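Local coordinates for protein Rubredoxin\:oxygen oxidoreductase (Desulfovibrio gigas, PDB 1E5D) that catalyses the four-electron reduction of one oxygen molecule to two water molecules, using FMN and a diiron centre, at residues S65-D68 and P69-D73; L286-C289 and K290-H293; E357-T360 and G361-F364. All coordinates share one frame; numbering follows the deposited sequence.

Contact 1 of 3, residues S65-D68 and P69-D73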
loop_
_atom_site.group_PDB
_atom_site.type_symbol
_atom_site.label_atom_id
_atom_site.label_comp_id
_atom_site.label_asym_id
_atom_site.label_seq_id
_atom_site.Cartn_x
_atom_site.Cartn_y
_atom_site.Cartn_z
ATOM N N SER A 65 38.441 20.833 -1.122
ATOM C CA SER A 65 38.821 21.391 -2.418
ATOM C C SER A 65 39.000 22.903 -2.319
ATOM O O SER A 65 39.647 23.542 -3.140
ATOM C CB SER A 65 37.779 21.070 -3.491
ATOM O OG SER A 65 36.698 21.986 -3.436
ATOM N N VAL A 66 38.396 23.438 -1.268
ATOM C CA VAL A 66 38.405 24.862 -0.988
ATOM C C VAL A 66 39.361 25.200 0.150
ATOM O O VAL A 66 40.055 26.209 0.135
ATOM C CB VAL A 66 36.981 25.326 -0.615
ATOM C CG1 VAL A 66 36.970 26.808 -0.280
ATOM C CG2 VAL A 66 36.002 25.018 -1.740
ATOM N N ILE A 67 39.375 24.323 1.146
ATOM C CA ILE A 67 40.041 24.590 2.406
ATOM C C ILE A 67 40.183 23.332 3.242
ATOM O O ILE A 67 39.404 22.389 3.099
ATOM C CB ILE A 67 39.232 25.635 3.207
ATOM C CG1 ILE A 67 40.060 26.359 4.265
ATOM C CG2 ILE A 67 37.985 24.989 3.806
ATOM C CD1 ILE A 67 39.270 27.135 5.288
ATOM N N ASP A 68 41.174 23.293 4.125
ATOM C CA ASP A 68 41.308 22.158 5.030
ATOM C C ASP A 68 40.141 22.149 6.006
ATOM O O ASP A 68 39.910 23.155 6.682
ATOM C CB ASP A 68 42.620 22.196 5.819
ATOM C CG ASP A 68 42.972 20.829 6.373
ATOM O OD1 ASP A 68 42.268 20.318 7.265
ATOM O OD2 ASP A 68 43.970 20.247 5.898
ATOM N N PRO A 69 39.418 21.041 6.074
ATOM C CA PRO A 69 38.243 20.961 6.950
ATOM C C PRO A 69 38.505 21.427 8.379
ATOM O O PRO A 69 37.585 21.948 9.015
ATOM C CB PRO A 69 37.909 19.465 6.922
ATOM C CG PRO A 69 38.380 19.030 5.575
ATOM C CD PRO A 69 39.651 19.797 5.331
ATOM N N LYS A 70 39.712 21.263 8.906
ATOM C CA LYS A 70 39.996 21.638 10.295
ATOM C C LYS A 70 40.040 23.152 10.479
ATOM O O LYS A 70 40.146 23.633 11.610
ATOM C CB LYS A 70 41.305 21.009 10.777
ATOM C CG LYS A 70 42.544 21.844 10.540
ATOM C CD LYS A 70 43.536 21.187 9.601
ATOM C CE LYS A 70 44.982 21.481 9.950
ATOM N NZ LYS A 70 45.382 22.892 9.696
ATOM N N LYS A 71 39.950 23.898 9.384
ATOM C CA LYS A 71 39.907 25.352 9.420
ATOM C C LYS A 71 38.483 25.856 9.592
ATOM O O LYS A 71 38.265 27.020 9.932
ATOM C CB LYS A 71 40.515 25.937 8.139
ATOM C CG LYS A 71 41.794 25.225 7.724
ATOM C CD LYS A 71 42.787 26.146 7.045
ATOM C CE LYS A 71 43.687 26.849 8.049
ATOM N NZ LYS A 71 44.821 27.523 7.354
ATOM N N ILE A 72 37.509 24.979 9.357
ATOM C CA ILE A 72 36.119 25.382 9.549
ATOM C C ILE A 72 35.876 25.664 11.025
ATOM O O ILE A 72 36.277 24.865 11.878
ATOM C CB ILE A 72 35.121 24.310 9.074
ATOM C CG1 ILE A 72 35.117 24.074 7.562
ATOM C CG2 ILE A 72 33.724 24.634 9.590
ATOM C CD1 ILE A 72 34.286 22.873 7.161
ATOM N N ASP A 73 35.228 26.777 11.362
ATOM C CA ASP A 73 35.033 27.046 12.783
ATOM C C ASP A 73 33.596 26.752 13.201
ATOM O O ASP A 73 33.345 26.297 14.315
ATOM C CB ASP A 73 35.340 28.499 13.144
ATOM C CG ASP A 73 36.696 28.994 12.701
ATOM O OD1 ASP A 73 37.690 28.657 13.383
ATOM O OD2 ASP A 73 36.754 29.717 11.681
#

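Contact 2 of 3, residues L286-C289 and K290-H293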
loop_
_atom_site.group_PDB
_atom_site.type_symbol
_atom_site.label_atom_id
_atom_site.label_comp_id
_atom_site.label_asym_id
_atom_site.label_seq_id
_atom_site.Cartn_x
_atom_site.Cartn_y
_atom_site.Cartn_z
ATOM N N LEU A 286 -6.702 9.766 -14.684
ATOM C CA LEU A 286 -7.179 8.453 -14.289
ATOM C C LEU A 286 -6.023 7.587 -13.801
ATOM O O LEU A 286 -5.218 7.102 -14.596
ATOM C CB LEU A 286 -7.893 7.761 -15.459
ATOM C CG LEU A 286 -8.517 6.399 -15.150
ATOM C CD1 LEU A 286 -9.278 6.458 -13.834
ATOM C CD2 LEU A 286 -9.440 5.947 -16.264
ATOM N N MET A 287 -5.909 7.370 -12.494
ATOM C CA MET A 287 -4.743 6.681 -11.954
ATOM C C MET A 287 -5.077 5.416 -11.173
ATOM O O MET A 287 -5.790 5.446 -10.175
ATOM C CB MET A 287 -3.961 7.661 -11.054
ATOM C CG MET A 287 -3.782 9.014 -11.739
ATOM S SD MET A 287 -2.930 10.226 -10.706
ATOM C CE MET A 287 -1.240 9.698 -10.965
ATOM N N TRP A 288 -4.537 4.297 -11.628
ATOM C CA TRP A 288 -4.617 2.991 -11.001
ATOM C C TRP A 288 -3.621 2.848 -9.860
ATOM O O TRP A 288 -2.416 3.005 -10.061
ATOM C CB TRP A 288 -4.347 1.934 -12.071
ATOM C CG TRP A 288 -4.567 0.519 -11.654
ATOM C CD1 TRP A 288 -5.409 0.094 -10.674
ATOM C CD2 TRP A 288 -3.953 -0.656 -12.190
ATOM N NE1 TRP A 288 -5.354 -1.274 -10.565
ATOM C CE2 TRP A 288 -4.471 -1.759 -11.485
ATOM C CE3 TRP A 288 -3.016 -0.898 -13.198
ATOM C CZ2 TRP A 288 -4.091 -3.080 -11.745
ATOM C CZ3 TRP A 288 -2.639 -2.204 -13.457
ATOM C CH2 TRP A 288 -3.172 -3.285 -12.737
ATOM N N CYS A 289 -4.077 2.551 -8.651
ATOM C CA CYS A 289 -3.163 2.410 -7.524
ATOM C C CYS A 289 -2.137 1.305 -7.712
ATOM O O CYS A 289 -1.089 1.292 -7.072
ATOM C CB CYS A 289 -3.933 2.111 -6.226
ATOM S SG CYS A 289 -4.895 3.516 -5.645
ATOM N N LYS A 290 -2.405 0.333 -8.580
ATOM C CA LYS A 290 -1.395 -0.719 -8.735
ATOM C C LYS A 290 -0.259 -0.247 -9.636
ATOM O O LYS A 290 0.798 -0.874 -9.624
ATOM C CB LYS A 290 -2.024 -1.986 -9.299
ATOM C CG LYS A 290 -2.016 -3.191 -8.387
ATOM C CD LYS A 290 -3.328 -3.383 -7.662
ATOM C CE LYS A 290 -3.694 -4.858 -7.570
ATOM N NZ LYS A 290 -5.160 -5.036 -7.786
ATOM N N ALA A 291 -0.459 0.829 -10.383
ATOM C CA ALA A 291 0.503 1.397 -11.310
ATOM C C ALA A 291 1.053 2.743 -10.869
ATOM O O ALA A 291 2.006 3.274 -11.438
ATOM C CB ALA A 291 -0.157 1.579 -12.681
ATOM N N CYS A 292 0.464 3.375 -9.858
ATOM C CA CYS A 292 0.899 4.724 -9.506
ATOM C C CYS A 292 1.246 4.830 -8.033
ATOM O O CYS A 292 0.461 4.476 -7.161
ATOM C CB CYS A 292 -0.181 5.763 -9.814
ATOM S SG CYS A 292 -0.677 5.857 -11.550
ATOM N N HIS A 293 2.439 5.336 -7.756
ATOM C CA HIS A 293 2.799 5.483 -6.347
ATOM C C HIS A 293 1.813 6.421 -5.667
ATOM O O HIS A 293 1.225 7.281 -6.341
ATOM C CB HIS A 293 4.228 6.016 -6.232
ATOM C CG HIS A 293 4.824 5.776 -4.881
ATOM N ND1 HIS A 293 4.962 6.777 -3.948
ATOM C CD2 HIS A 293 5.311 4.658 -4.305
ATOM C CE1 HIS A 293 5.515 6.286 -2.854
ATOM N NE2 HIS A 293 5.735 4.996 -3.045
#

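Contact 3 of 3, residues E357-T360 and G361-F364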
loop_
_atom_site.group_PDB
_atom_site.type_symbol
_atom_site.label_atom_id
_atom_site.label_comp_id
_atom_site.label_asym_id
_atom_site.label_seq_id
_atom_site.Cartn_x
_atom_site.Cartn_y
_atom_site.Cartn_z
ATOM N N GLU A 357 -16.734 8.405 3.916
ATOM C CA GLU A 357 -16.271 8.838 5.238
ATOM C C GLU A 357 -14.862 9.415 5.165
ATOM O O GLU A 357 -14.517 10.351 5.889
ATOM C CB GLU A 357 -16.303 7.673 6.223
ATOM C CG GLU A 357 -16.359 8.060 7.688
ATOM C CD GLU A 357 -17.335 7.212 8.485
ATOM O OE1 GLU A 357 -17.545 6.034 8.126
ATOM O OE2 GLU A 357 -17.895 7.730 9.477
ATOM N N TRP A 358 -14.048 8.838 4.284
ATOM C CA TRP A 358 -12.674 9.295 4.120
ATOM C C TRP A 358 -12.659 10.704 3.521
ATOM O O TRP A 358 -12.002 11.606 4.025
ATOM C CB TRP A 358 -11.882 8.372 3.206
ATOM C CG TRP A 358 -11.209 7.180 3.780
ATOM C CD1 TRP A 358 -11.696 5.899 3.813
ATOM C CD2 TRP A 358 -9.918 7.133 4.401
ATOM N NE1 TRP A 358 -10.787 5.063 4.420
ATOM C CE2 TRP A 358 -9.689 5.797 4.791
ATOM C CE3 TRP A 358 -8.932 8.090 4.671
ATOM C CZ2 TRP A 358 -8.513 5.403 5.434
ATOM C CZ3 TRP A 358 -7.771 7.698 5.308
ATOM C CH2 TRP A 358 -7.568 6.362 5.685
ATOM N N LEU A 359 -13.392 10.862 2.412
ATOM C CA LEU A 359 -13.376 12.157 1.736
ATOM C C LEU A 359 -13.916 13.250 2.652
ATOM O O LEU A 359 -13.269 14.273 2.870
ATOM C CB LEU A 359 -14.165 12.076 0.427
ATOM C CG LEU A 359 -13.605 11.077 -0.595
ATOM C CD1 LEU A 359 -14.235 11.297 -1.959
ATOM C CD2 LEU A 359 -12.089 11.179 -0.677
ATOM N N THR A 360 -15.099 13.010 3.193
ATOM C CA THR A 360 -15.716 13.932 4.142
ATOM C C THR A 360 -14.779 14.229 5.300
ATOM O O THR A 360 -14.621 15.364 5.745
ATOM C CB THR A 360 -17.047 13.364 4.665
ATOM O OG1 THR A 360 -17.975 13.255 3.573
ATOM C CG2 THR A 360 -17.670 14.314 5.673
ATOM N N GLY A 361 -14.106 13.208 5.828
ATOM C CA GLY A 361 -13.198 13.454 6.939
ATOM C C GLY A 361 -12.029 14.332 6.553
ATOM O O GLY A 361 -11.355 14.898 7.414
ATOM N N MET A 362 -11.755 14.467 5.261
ATOM C CA MET A 362 -10.626 15.279 4.823
ATOM C C MET A 362 -11.092 16.704 4.520
ATOM O O MET A 362 -10.297 17.546 4.123
ATOM C CB MET A 362 -9.961 14.709 3.579
ATOM C CG MET A 362 -9.079 13.497 3.816
ATOM S SD MET A 362 -8.436 12.815 2.275
ATOM C CE MET A 362 -9.305 11.247 2.218
ATOM N N GLY A 363 -12.392 16.891 4.727
ATOM C CA GLY A 363 -13.030 18.173 4.526
ATOM C C GLY A 363 -13.390 18.418 3.079
ATOM O O GLY A 363 -13.609 19.548 2.647
ATOM N N PHE A 364 -13.448 17.339 2.312
ATOM C CA PHE A 364 -13.783 17.445 0.896
ATOM C C PHE A 364 -15.267 17.725 0.706
ATOM O O PHE A 364 -16.086 17.268 1.500
ATOM C CB PHE A 364 -13.385 16.155 0.170
ATOM C CG PHE A 364 -11.885 16.013 -0.046
ATOM C CD1 PHE A 364 -10.982 16.720 0.726
ATOM C CD2 PHE A 364 -11.391 15.170 -1.027
ATOM C CE1 PHE A 364 -9.622 16.600 0.530
ATOM C CE2 PHE A 364 -10.033 15.041 -1.227
ATOM C CZ PHE A 364 -9.140 15.753 -0.451
#

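Contact 1 of 3, residues S65-D68 and P69-D73
Lys71 folds back over Ile67 and Asp68; its side chain crosses that of Ile67 at a slant and brushes Asp68 CB. Lys71 CB lies 3.3 Å from Ile67 CD1, a close approach of two carbons. Lys71 CG lies 3.0 Å from Asp68 O, the carbonyl of the same turn, and also touches the Asp68 side chain, with Asp68 CB 3.7 Å from Lys71 CG. One atom further on, Lys71 CD rests against the Ile67 branch, 3.9 Å from Ile67 CG1, and beyond CD the bend at chi3 (87°) carries CE and NZ clear of Ile67 and Asp68. Ile67 meets it with the CG1-CD1 branch, which stands anti to the backbone N (chi1 -159°) and is extended beyond.

The backbone sets up this packing. Lys71 N donates to Asp68 O over 2.8 Å with a nearly straight N-H, approaching from above the carbonyl plane, and Ile72 N repeats the pattern on Pro69 O: two successive i to i+3 bonds, which make 69-71 a short 3-10 segment. Lys70 N also points at Asp68 OD1, as in an Asx turn, but the position of this carboxylate oxygen is doubtful.

Lying at the surface, the turn links helix 56-64 to strand 74-77. Pro69 packs on Leu60, Ile63 and Ala64 of that helix and on Cys95 of helix 88-95, while Ile67 and Ile72 reach Leu39 of strand 33-40.

Contact 2 of 3, residues L286-C289 and K290-H293
Trp288 O, at the end of strand 283-288, takes two backbone N-H groups of the turn that follows. Ala291 N bonds to it at 2.9 Å from well above the carbonyl plane, with an N-H...O angle of 149°; the second bond, from Cys292 N, is strongly bent and weak. With Cys289 and Lys290 at the corners the first bond closes a type I turn, which folds residues 290 and 291 back beside the indole.

Lys290 CB sits over a face of that indole, 3.5 Å from the centroid of the six-membered ring and 23° off its normal, a CH-pi contact whose closest ring atom is Trp288 CE2, 3.3 Å from Lys290 CB. With chi1 at -172° the indole swings away from the backbone N and stands beside the turn. Ala291 CB adds an oblique contact, 3.8 Å from Trp288 CE3. On the opposite face of the strand from the indole, Cys292 SG rests 3.8 Å from Met287 CB and also meets the terminal methyl of Met287.

The polar ends of Trp288 and Lys290 converge on one carboxylate oxygen: Trp288 NE1 hydrogen-bonds to Asp260 OD1 and Lys290 NZ forms a salt bridge with the same atom. Lys290 NZ also hydrogen-bonds to Gly25 O of the second subunit, and the lysine side chain lies about 8 Å from a bound FMN. His293 is the N-cap of helix 294-302. The whole is a beta-to-alpha connection at the edge strand of the five-stranded parallel sheet, order 2-1-3-4-5, of the flavodoxin-like fold.

Contact 3 of 3, residues E357-T360 and G361-F364
Leu359 and Phe364 are joined by the outer bond of a Schellman motif that ends helix 350-361: Phe364 N donates to Leu359 O over 3.1 Å. The inner bond runs from Gly363 N to Thr360 O at 2.9 Å, and Gly363 turns the chain with a positive phi of 83°. Just before it, Gly361 N still makes a regular helical bond to Glu357 O. The helix then tightens, because Met362 N donates mainly to Leu359 O at 2.8 Å and only weakly to Trp358 O. Leu359 O thus holds two donors, Met362 N and Phe364 N, which arrive from opposite faces of its carbonyl plane.

The side chains pack round this helix end. Leu359 and Phe364 come together at the two ends of the motif, with Leu359 CD2 4.1 Å from Phe364 CD2, the apolar contact that commonly accompanies a Schellman turn. Both face the sheet, Leu359 on Val309 and Phe364 on Val307 of strand 306-310. Trp358 and Met362 instead lean on Leu326 of helix 320-331.

Met362 links the two groups. Bent at its last torsion (chi3 -112°), it curls back over the final helical turn, where Met362 CE lies 4.0 Å from both Trp358 CB and Leu359 CD2. The same methyl also approaches the backbone, with Met362 CE 3.3 Å from Trp358 O.

In the fold
All three contacts are local turns where one element gives way to the next, but their settings differ. Contact 1 is a surface turn in the beta-lactamase-like part, its centre about 53 Å from that of contact 3 and on the opposite side of the chain's centre. Contacts 2 and 3 are partly buried in the flavodoxin-like part, with nearest atoms about 12 Å apart; both pack on helix 320-331, one through Cys289 and Lys290, the other through Trp358 and Met362. Contact 1 combines an aliphatic pair with a 3-10 turn, contact 2 a CH-pi contact with a salt bridge, and contact 3 Schellman backbone bonds with apolar side chains. Contact 2 alone reaches the second subunit, through Lys290 and His293.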